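Local coordinates for protein PadR family transcriptional regulator (Listeria monocytogenes, PDB 6ABQ) that probably binds DNA as a dimeric PadR-family transcription factor whose regulation responds to a ligand, at residues Glu47-Glu50 and Gly51-Tyr54. Residues are numbered along the deposited sequence; the frame is centred on the assembly and turned at random. Where two conformers were deposited one is given.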
ATOM      1  N   GLU B  47       9.485   9.491   5.445  1.00 30.11           N
ATOM      2  CA  GLU B  47      10.538   8.506   5.680  1.00 30.21           C
ATOM      3  C   GLU B  47      11.169   7.930   4.411  1.00 27.61           C
ATOM      4  O   GLU B  47      12.227   7.299   4.503  1.00 27.70           O
ATOM      5  CB  GLU B  47      10.084   7.424   6.671  1.00 33.04           C
ATOM      6  CG  GLU B  47       9.953   7.958   8.094  1.00 36.12           C
ATOM      7  CD  GLU B  47       9.587   6.902   9.122  1.00 39.41           C
ATOM      8  OE1 GLU B  47       8.670   6.094   8.863  1.00 39.92           O
ATOM      9  OE2 GLU B  47      10.213   6.891  10.207  1.00 41.79           O
ATOM     10  N   ILE B  48      10.552   8.171   3.243  1.00 25.64           N
ATOM     11  CA  ILE B  48      11.121   7.776   1.942  0.50 23.31           C
ATOM     12  C   ILE B  48      12.453   8.492   1.713  1.00 22.23           C
ATOM     13  O   ILE B  48      12.510   9.725   1.765  1.00 21.96           O
ATOM     14  CB  ILE B  48      10.154   8.054   0.756  0.50 21.83           C
ATOM     15  CG1 ILE B  48       9.039   7.021   0.709  0.50 22.78           C
ATOM     16  CG2 ILE B  48      10.862   8.009  -0.593  0.50 19.61           C
ATOM     17  CD1 ILE B  48       7.706   7.594   1.092  0.50 24.19           C
ATOM     18  N   VAL B  49      13.503   7.715   1.469  1.00 21.95           N
ATOM     19  CA  VAL B  49      14.823   8.240   1.176  1.00 21.25           C
ATOM     20  C   VAL B  49      15.079   8.197  -0.340  1.00 19.14           C
ATOM     21  O   VAL B  49      14.408   7.459  -1.088  1.00 18.44           O
ATOM     22  CB  VAL B  49      15.942   7.531   2.004  1.00 23.01           C
ATOM     23  CG1 VAL B  49      15.668   7.651   3.504  1.00 25.41           C
ATOM     24  CG2 VAL B  49      16.124   6.066   1.607  1.00 23.35           C
ATOM     25  N   GLU B  50      16.040   9.014  -0.768  1.00 18.44           N
ATOM     26  CA  GLU B  50      16.477   9.146  -2.158  1.00 16.88           C
ATOM     27  C   GLU B  50      16.855   7.798  -2.793  1.00 16.85           C
ATOM     28  O   GLU B  50      16.501   7.518  -3.946  1.00 15.75           O
ATOM     29  CB  GLU B  50      17.684  10.083  -2.172  1.00 17.05           C
ATOM     30  CG  GLU B  50      17.765  11.041  -3.339  1.00 15.80           C
ATOM     31  CD  GLU B  50      19.136  11.687  -3.443  1.00 16.34           C
ATOM     32  OE1 GLU B  50      19.687  12.146  -2.413  1.00 17.56           O
ATOM     33  OE2 GLU B  50      19.670  11.719  -4.567  1.00 15.78           O
ATOM     34  N   GLY B  51      17.579   6.984  -2.024  1.00 18.40           N
ATOM     35  CA  GLY B  51      18.010   5.650  -2.436  1.00 19.05           C
ATOM     36  C   GLY B  51      16.868   4.738  -2.843  1.00 18.73           C
ATOM     37  O   GLY B  51      16.992   4.010  -3.836  1.00 18.38           O
ATOM     38  N   THR B  52      15.762   4.784  -2.088  1.00 19.11           N
ATOM     39  CA  THR B  52      14.548   4.028  -2.435  1.00 19.02           C
ATOM     40  C   THR B  52      13.943   4.526  -3.760  1.00 17.12           C
ATOM     41  O   THR B  52      13.597   3.706  -4.627  1.00 16.88           O
ATOM     42  CB  THR B  52      13.494   4.027  -1.293  1.00 20.32           C
ATOM     43  OG1 THR B  52      14.112   3.599  -0.073  1.00 22.41           O
ATOM     44  CG2 THR B  52      12.314   3.083  -1.604  1.00 20.76           C
ATOM     45  N   VAL B  53      13.843   5.853  -3.912  1.00 16.09           N
ATOM     46  CA  VAL B  53      13.302   6.474  -5.137  1.00 14.69           C
ATOM     47  C   VAL B  53      14.077   6.008  -6.383  1.00 14.03           C
ATOM     48  O   VAL B  53      13.463   5.700  -7.403  1.00 13.50           O
ATOM     49  CB  VAL B  53      13.204   8.030  -5.028  1.00 14.20           C
ATOM     50  CG1 VAL B  53      12.992   8.689  -6.386  1.00 13.10           C
ATOM     51  CG2 VAL B  53      12.066   8.425  -4.094  1.00 15.08           C
ATOM     52  N   TYR B  54      15.405   5.925  -6.269  1.00 14.40           N
ATOM     53  CA  TYR B  54      16.265   5.413  -7.340  1.00 14.34           C
ATOM     54  C   TYR B  54      15.909   3.997  -7.797  1.00 14.94           C
ATOM     55  O   TYR B  54      15.852   3.747  -9.005  1.00 14.56           O
ATOM     56  CB  TYR B  54      17.753   5.511  -6.967  1.00 15.24           C
ATOM     57  CG  TYR B  54      18.288   6.937  -6.936  1.00 14.74           C
ATOM     58  CD1 TYR B  54      17.989   7.841  -7.967  1.00 13.67           C
ATOM     59  CD2 TYR B  54      19.103   7.380  -5.882  1.00 15.68           C
ATOM     60  CE1 TYR B  54      18.472   9.143  -7.944  1.00 13.55           C
ATOM     61  CE2 TYR B  54      19.599   8.676  -5.857  1.00 15.49           C
ATOM     62  CZ  TYR B  54      19.279   9.549  -6.888  1.00 14.42           C
ATOM     63  OH  TYR B  54      19.753  10.833  -6.869  1.00 14.54           O
TER
HETATM   64  O   HOH W   1      12.750   4.573   2.013  1.00  3.81           O
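Glu50 and Tyr54, one turn apart at the start of helix 50-62, run side by side and point the same way. CB of Glu50 nears just the peptide N of Gly51, as bonding requires. Contact with Tyr54 starts at CG, and the chain goes on extended (chi2 -167°). Its CG passes 3.9 Å from Tyr54 CE2, and CD keeps a similar distance from that ring carbon. At the end, Tyr54 OH donates a very short hydrogen bond of 2.5 Å to Glu50 OE2. The carboxylate and ring planes are turned 58° apart. In the backbone, Tyr54 N donates a hydrogen bond to Glu50 O, 3.0 Å. Val49 is the N-cap: its O accepts from Val53 N at 3.3 Å and weakly from Thr52 N. A water bridges Val49 N and Thr52 OG1, 2.7 Å from the hydroxyl. In the conformer given, Ile48 CG2 meets Val53 CG2 at 3.7 Å. Val53 also packs on Ile36 and Thr37 of helix 33-42. That pair of helices belongs to the PadR winged helix-turn-helix domain, where helix 50-62 is probably the DNA-recognition helix. The phenol–carboxylate bond probably ties the two side chains together at the surface, but its modelled length is too short to judge its strength.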